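Local atomic coordinates of nucleoside-diphosphate sugar epimerase (SulA family) (Corynebacterium glutamicum, PDB entry 3OH8), a protein that probably acts as a nucleoside-diphosphate sugar epimerase of the SulA family, with a Rossmann-type domain that would bind an NAD-type dinucleotide. Residues Trp19-Phe33 with Gly120-Leu133. Numbering follows the deposited sequence.
Sequences WHTRKGAVARLTPPF and GMFAYRQTQLIEDL
R28 grips D132 side-on: NE meets OD2 at 2.9 Å on the syn lone pair, nearly straight at 167°, while NH2 bonds to OD1. Guanidinium and carboxylate lie 19° from coplanar, and bends at chi2 and chi3 curl the arginine chain so that the one meets the other. Beside this salt bridge, D132 OD2 also accepts a hydrogen bond from water 1, which in turn accepts one from W19 NE1. L129 sets CD2 over one face of the W19 six-membered ring, 3.8 Å from its centroid, a CH-pi contact; L133 CD2 touches W19 CD1 at 3.6 Å. Farther along, Y124 is wedged under the chain that follows helix 25-29: P32 CD sits over its ring at 3.5 Å from the centroid, and F33 makes an offset edge-to-face pair with Y124, its edge toward the Y124 face and the planes 85° apart. Helices 13-21 and 25-29 thus pack on helix 119-139, which lies on an antiparallel sheet, L129 touching I9 and I105; the order strand, two short helices, six strands, long helix is consistent with a helix-grip (START/SRPBCC-like) fold. L29 lays CD1 over the R125 guanidinium, 3.7 Å from NH2, and water 4 links L29 O to R125 NH1. In the second shell, R428 forms another salt bridge to D132 OD1, H438 stacks on Y124, and H438 and D343 hold the Q128 amide.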
loop_
_atom_site.group_PDB
_atom_site.type_symbol
_atom_site.label_atom_id
_atom_site.label_comp_id
_atom_site.label_asym_id
_atom_site.label_seq_id
_atom_site.Cartn_x
_atom_site.Cartn_y
_atom_site.Cartn_z
ATOM N N TRP A 19 -7.357 -7.499 -13.448
ATOM C CA TRP A 19 -6.532 -6.941 -12.366
ATOM C C TRP A 19 -5.645 -8.016 -11.724
ATOM O O TRP A 19 -4.470 -7.770 -11.393
ATOM C CB TRP A 19 -7.454 -6.278 -11.336
ATOM C CG TRP A 19 -6.757 -5.568 -10.194
ATOM C CD1 TRP A 19 -6.487 -4.232 -10.092
ATOM C CD2 TRP A 19 -6.275 -6.172 -8.990
ATOM N NE1 TRP A 19 -5.856 -3.967 -8.891
ATOM C CE2 TRP A 19 -5.716 -5.140 -8.202
ATOM C CE3 TRP A 19 -6.252 -7.488 -8.508
ATOM C CZ2 TRP A 19 -5.148 -5.391 -6.951
ATOM C CZ3 TRP A 19 -5.690 -7.733 -7.271
ATOM C CH2 TRP A 19 -5.143 -6.689 -6.503
ATOM N N HIS A 20 -6.207 -9.211 -11.551
ATOM C CA HIS A 20 -5.483 -10.336 -10.947
ATOM C C HIS A 20 -4.371 -10.894 -11.842
ATOM O O HIS A 20 -3.428 -11.518 -11.346
ATOM C CB HIS A 20 -6.450 -11.474 -10.574
ATOM C CG HIS A 20 -7.320 -11.171 -9.399
ATOM N ND1 HIS A 20 -8.451 -10.383 -9.490
ATOM C CD2 HIS A 20 -7.242 -11.563 -8.101
ATOM C CE1 HIS A 20 -9.020 -10.295 -8.303
ATOM N NE2 HIS A 20 -8.294 -10.991 -7.438
ATOM N N THR A 21 -4.464 -10.661 -13.148
ATOM C CA THR A 21 -3.435 -11.131 -14.074
ATOM C C THR A 21 -2.188 -10.241 -14.110
ATOM O O THR A 21 -1.162 -10.648 -14.641
ATOM C CB THR A 21 -3.966 -11.222 -15.518
ATOM O OG1 THR A 21 -4.111 -9.898 -16.053
ATOM C CG2 THR A 21 -5.319 -11.946 -15.559
ATOM N N ARG A 22 -2.264 -9.031 -13.556
ATOM C CA ARG A 22 -1.154 -8.083 -13.678
ATOM C C ARG A 22 -0.060 -8.265 -12.630
ATOM O O ARG A 22 -0.307 -8.775 -11.540
ATOM C CB ARG A 22 -1.665 -6.645 -13.619
ATOM C CG ARG A 22 -2.792 -6.361 -14.594
ATOM C CD ARG A 22 -2.882 -4.892 -14.920
ATOM N NE ARG A 22 -3.885 -4.631 -15.946
ATOM C CZ ARG A 22 -5.050 -4.032 -15.721
ATOM N NH1 ARG A 22 -5.368 -3.616 -14.497
ATOM N NH2 ARG A 22 -5.898 -3.842 -16.722
ATOM N N LYS A 23 1.150 -7.829 -12.968
ATOM C CA LYS A 23 2.231 -7.762 -11.993
ATOM C C LYS A 23 1.782 -6.889 -10.833
ATOM O O LYS A 23 1.066 -5.886 -11.021
ATOM C CB LYS A 23 3.506 -7.185 -12.612
ATOM C CG LYS A 23 4.137 -8.072 -13.671
ATOM C CD LYS A 23 4.042 -7.447 -15.052
ATOM C CE LYS A 23 5.074 -6.342 -15.237
ATOM N NZ LYS A 23 6.448 -6.906 -15.229
ATOM N N GLY A 24 2.190 -7.281 -9.634
ATOM C CA GLY A 24 1.811 -6.555 -8.431
ATOM C C GLY A 24 0.580 -7.079 -7.715
ATOM O O GLY A 24 0.419 -6.848 -6.511
ATOM N N ALA A 25 -0.299 -7.790 -8.430
ATOM C CA ALA A 25 -1.571 -8.216 -7.819
ATOM C C ALA A 25 -1.394 -9.091 -6.583
ATOM O O ALA A 25 -2.093 -8.921 -5.573
ATOM C CB ALA A 25 -2.485 -8.922 -8.860
ATOM N N VAL A 26 -0.461 -10.038 -6.658
ATOM C CA VAL A 26 -0.194 -10.903 -5.516
ATOM C C VAL A 26 0.306 -10.086 -4.331
ATOM O O VAL A 26 -0.152 -10.276 -3.197
ATOM C CB VAL A 26 0.814 -12.030 -5.842
ATOM C CG1 VAL A 26 1.138 -12.814 -4.584
ATOM C CG2 VAL A 26 0.248 -12.954 -6.934
ATOM N N ALA A 27 1.222 -9.155 -4.594
ATOM C CA ALA A 27 1.743 -8.302 -3.521
ATOM C C ALA A 27 0.634 -7.481 -2.844
ATOM O O ALA A 27 0.581 -7.383 -1.615
ATOM C CB ALA A 27 2.855 -7.386 -4.050
ATOM N N ARG A 28 -0.257 -6.902 -3.645
ATOM C CA ARG A 28 -1.347 -6.079 -3.101
ATOM C C ARG A 28 -2.231 -6.862 -2.134
ATOM O O ARG A 28 -2.620 -6.343 -1.090
ATOM C CB ARG A 28 -2.206 -5.458 -4.221
ATOM C CG ARG A 28 -1.472 -4.514 -5.184
ATOM C CD ARG A 28 -0.889 -3.296 -4.467
ATOM N NE ARG A 28 -1.934 -2.395 -3.988
ATOM C CZ ARG A 28 -1.718 -1.331 -3.215
ATOM N NH1 ARG A 28 -0.480 -1.031 -2.824
ATOM N NH2 ARG A 28 -2.740 -0.558 -2.838
ATOM N N LEU A 29 -2.545 -8.117 -2.459
ATOM C CA LEU A 29 -3.470 -8.890 -1.622
ATOM C C LEU A 29 -2.802 -9.731 -0.519
ATOM O O LEU A 29 -3.486 -10.382 0.276
ATOM C CB LEU A 29 -4.376 -9.780 -2.497
ATOM C CG LEU A 29 -5.161 -9.042 -3.577
ATOM C CD1 LEU A 29 -6.228 -9.981 -4.211
ATOM C CD2 LEU A 29 -5.807 -7.773 -3.004
ATOM N N THR A 30 -1.475 -9.720 -0.466
ATOM C CA THR A 30 -0.764 -10.418 0.603
ATOM C C THR A 30 -0.947 -9.645 1.914
ATOM O O THR A 30 -0.637 -8.464 1.984
ATOM C CB THR A 30 0.750 -10.565 0.290
ATOM O OG1 THR A 30 0.920 -11.376 -0.877
ATOM C CG2 THR A 30 1.481 -11.231 1.453
ATOM N N PRO A 31 -1.473 -10.308 2.956
ATOM C CA PRO A 31 -1.736 -9.616 4.224
ATOM C C PRO A 31 -0.441 -9.110 4.887
ATOM O O PRO A 31 0.517 -9.871 5.048
ATOM C CB PRO A 31 -2.386 -10.705 5.096
ATOM C CG PRO A 31 -2.911 -11.720 4.128
ATOM C CD PRO A 31 -1.960 -11.701 2.960
ATOM N N PRO A 32 -0.416 -7.829 5.278
ATOM C CA PRO A 32 0.789 -7.271 5.907
ATOM C C PRO A 32 1.038 -7.876 7.279
ATOM O O PRO A 32 2.159 -7.793 7.771
ATOM C CB PRO A 32 0.450 -5.778 6.077
ATOM C CG PRO A 32 -0.778 -5.534 5.270
ATOM C CD PRO A 32 -1.489 -6.835 5.133
ATOM N N PHE A 33 0.015 -8.477 7.882
ATOM C CA PHE A 33 0.114 -8.941 9.258
ATOM C C PHE A 33 0.488 -10.412 9.307
ATOM O O PHE A 33 0.429 -11.056 10.356
ATOM C CB PHE A 33 -1.201 -8.699 9.991
ATOM C CG PHE A 33 -2.421 -9.100 9.193
ATOM C CD1 PHE A 33 -3.083 -8.173 8.400
ATOM C CD2 PHE A 33 -2.901 -10.408 9.234
ATOM C CE1 PHE A 33 -4.205 -8.531 7.666
ATOM C CE2 PHE A 33 -4.018 -10.780 8.497
ATOM C CZ PHE A 33 -4.675 -9.842 7.713
ATOM N N GLY A 120 -9.017 -13.269 9.142
ATOM C CA GLY A 120 -8.257 -12.036 8.990
ATOM C C GLY A 120 -7.656 -11.890 7.603
ATOM O O GLY A 120 -7.810 -10.857 6.952
HETATM N N MSE A 121 -6.965 -12.932 7.159
HETATM C CA MSE A 121 -6.369 -12.970 5.831
HETATM C C MSE A 121 -7.394 -12.614 4.767
HETATM O O MSE A 121 -7.140 -11.780 3.900
HETATM C CB MSE A 121 -5.827 -14.369 5.530
HETATM C CG MSE A 121 -5.419 -14.586 4.060
HETATM SE SE MSE A 121 -4.684 -16.215 3.674
HETATM C CE MSE A 121 -4.450 -16.050 1.911
ATOM N N PHE A 122 -8.557 -13.255 4.823
ATOM C CA PHE A 122 -9.537 -13.018 3.774
ATOM C C PHE A 122 -10.250 -11.689 3.864
ATOM O O PHE A 122 -10.569 -11.093 2.840
ATOM C CB PHE A 122 -10.471 -14.211 3.598
ATOM C CG PHE A 122 -9.854 -15.272 2.763
ATOM C CD1 PHE A 122 -9.813 -15.132 1.384
ATOM C CD2 PHE A 122 -9.192 -16.334 3.347
ATOM C CE1 PHE A 122 -9.176 -16.083 0.591
ATOM C CE2 PHE A 122 -8.557 -17.290 2.565
ATOM C CZ PHE A 122 -8.547 -17.161 1.187
ATOM N N ALA A 123 -10.454 -11.197 5.077
ATOM C CA ALA A 123 -11.032 -9.874 5.237
ATOM C C ALA A 123 -10.106 -8.844 4.575
ATOM O O ALA A 123 -10.576 -7.891 3.939
ATOM C CB ALA A 123 -11.236 -9.550 6.722
ATOM N N TYR A 124 -8.794 -9.048 4.714
ATOM C CA TYR A 124 -7.810 -8.155 4.086
ATOM C C TYR A 124 -7.854 -8.240 2.557
ATOM O O TYR A 124 -7.914 -7.216 1.868
ATOM C CB TYR A 124 -6.376 -8.464 4.561
ATOM C CG TYR A 124 -5.363 -7.548 3.910
ATOM C CD1 TYR A 124 -5.120 -6.269 4.428
ATOM C CD2 TYR A 124 -4.687 -7.932 2.761
ATOM C CE1 TYR A 124 -4.212 -5.405 3.827
ATOM C CE2 TYR A 124 -3.764 -7.074 2.147
ATOM C CZ TYR A 124 -3.532 -5.815 2.691
ATOM O OH TYR A 124 -2.632 -4.965 2.090
ATOM N N ARG A 125 -7.814 -9.463 2.033
ATOM C CA ARG A 125 -7.896 -9.679 0.593
ATOM C C ARG A 125 -9.130 -8.997 -0.000
ATOM O O ARG A 125 -9.033 -8.344 -1.043
ATOM C CB ARG A 125 -7.908 -11.177 0.247
ATOM C CG ARG A 125 -6.643 -11.953 0.588
ATOM C CD ARG A 125 -6.758 -13.421 0.115
ATOM N NE ARG A 125 -7.188 -13.491 -1.285
ATOM C CZ ARG A 125 -6.358 -13.552 -2.322
ATOM N NH1 ARG A 125 -5.042 -13.585 -2.124
ATOM N NH2 ARG A 125 -6.840 -13.570 -3.553
ATOM N N GLN A 126 -10.280 -9.145 0.660
ATOM C CA GLN A 126 -11.533 -8.537 0.190
ATOM C C GLN A 126 -11.525 -6.998 0.244
ATOM O O GLN A 126 -11.838 -6.322 -0.750
ATOM C CB GLN A 126 -12.738 -9.074 0.982
ATOM C CG GLN A 126 -12.903 -10.588 0.915
ATOM C CD GLN A 126 -13.989 -11.124 1.850
ATOM O OE1 GLN A 126 -14.477 -12.237 1.663
ATOM N NE2 GLN A 126 -14.362 -10.341 2.856
ATOM N N THR A 127 -11.194 -6.438 1.403
ATOM C CA THR A 127 -11.168 -4.976 1.530
ATOM C C THR A 127 -10.115 -4.362 0.607
ATOM O O THR A 127 -10.359 -3.345 -0.037
ATOM C CB THR A 127 -10.951 -4.498 2.998
ATOM O OG1 THR A 127 -9.757 -5.079 3.531
ATOM C CG2 THR A 127 -12.129 -4.931 3.866
ATOM N N GLN A 128 -8.946 -4.980 0.539
ATOM C CA GLN A 128 -7.855 -4.414 -0.250
ATOM C C GLN A 128 -8.207 -4.395 -1.729
ATOM O O GLN A 128 -7.961 -3.413 -2.426
ATOM C CB GLN A 128 -6.551 -5.192 -0.034
ATOM C CG GLN A 128 -5.329 -4.526 -0.669
ATOM C CD GLN A 128 -4.866 -3.303 0.117
ATOM O OE1 GLN A 128 -5.272 -3.092 1.262
ATOM N NE2 GLN A 128 -3.984 -2.527 -0.475
ATOM N N LEU A 129 -8.772 -5.490 -2.215
ATOM C CA LEU A 129 -9.193 -5.566 -3.610
ATOM C C LEU A 129 -10.204 -4.483 -3.931
ATOM O O LEU A 129 -10.071 -3.765 -4.935
ATOM C CB LEU A 129 -9.860 -6.924 -3.894
ATOM C CG LEU A 129 -9.726 -7.520 -5.300
ATOM C CD1 LEU A 129 -11.022 -8.218 -5.770
ATOM C CD2 LEU A 129 -9.245 -6.521 -6.321
ATOM N N ILE A 130 -11.245 -4.389 -3.108
ATOM C CA ILE A 130 -12.325 -3.458 -3.401
ATOM C C ILE A 130 -11.820 -2.015 -3.312
ATOM O O ILE A 130 -12.144 -1.181 -4.161
ATOM C CB ILE A 130 -13.597 -3.697 -2.512
ATOM C CG1 ILE A 130 -14.764 -2.863 -3.024
ATOM C CG2 ILE A 130 -13.357 -3.321 -1.059
ATOM C CD1 ILE A 130 -14.765 -2.697 -4.513
ATOM N N GLU A 131 -10.986 -1.732 -2.317
ATOM C CA GLU A 131 -10.479 -0.370 -2.176
ATOM C C GLU A 131 -9.541 -0.016 -3.322
ATOM O O GLU A 131 -9.589 1.095 -3.843
ATOM C CB GLU A 131 -9.817 -0.149 -0.818
ATOM C CG GLU A 131 -10.789 -0.299 0.336
ATOM C CD GLU A 131 -11.943 0.704 0.276
ATOM O OE1 GLU A 131 -11.744 1.824 -0.248
ATOM O OE2 GLU A 131 -13.049 0.374 0.761
ATOM N N ASP A 132 -8.712 -0.970 -3.731
ATOM C CA ASP A 132 -7.810 -0.745 -4.866
ATOM C C ASP A 132 -8.558 -0.400 -6.145
ATOM O O ASP A 132 -8.189 0.529 -6.859
ATOM C CB ASP A 132 -6.942 -1.977 -5.117
ATOM C CG ASP A 132 -5.598 -1.884 -4.419
ATOM O OD1 ASP A 132 -5.510 -1.142 -3.416
ATOM O OD2 ASP A 132 -4.644 -2.547 -4.869
ATOM N N LEU A 133 -9.590 -1.177 -6.451
ATOM C CA LEU A 133 -10.362 -0.950 -7.659
ATOM C C LEU A 133 -11.136 0.368 -7.586
ATOM O O LEU A 133 -11.202 1.103 -8.561
ATOM C CB LEU A 133 -11.307 -2.128 -7.907
ATOM C CG LEU A 133 -10.603 -3.428 -8.332
ATOM C CD1 LEU A 133 -11.593 -4.577 -8.317
ATOM C CD2 LEU A 133 -9.946 -3.295 -9.721
HETATM O O HOH W 1 -4.454 -1.756 -7.488
HETATM O O HOH W 2 -9.107 -11.928 -4.884
HETATM O O HOH W 3 -0.221 -5.767 0.813
HETATM O O HOH W 4 -3.345 -13.225 0.189
#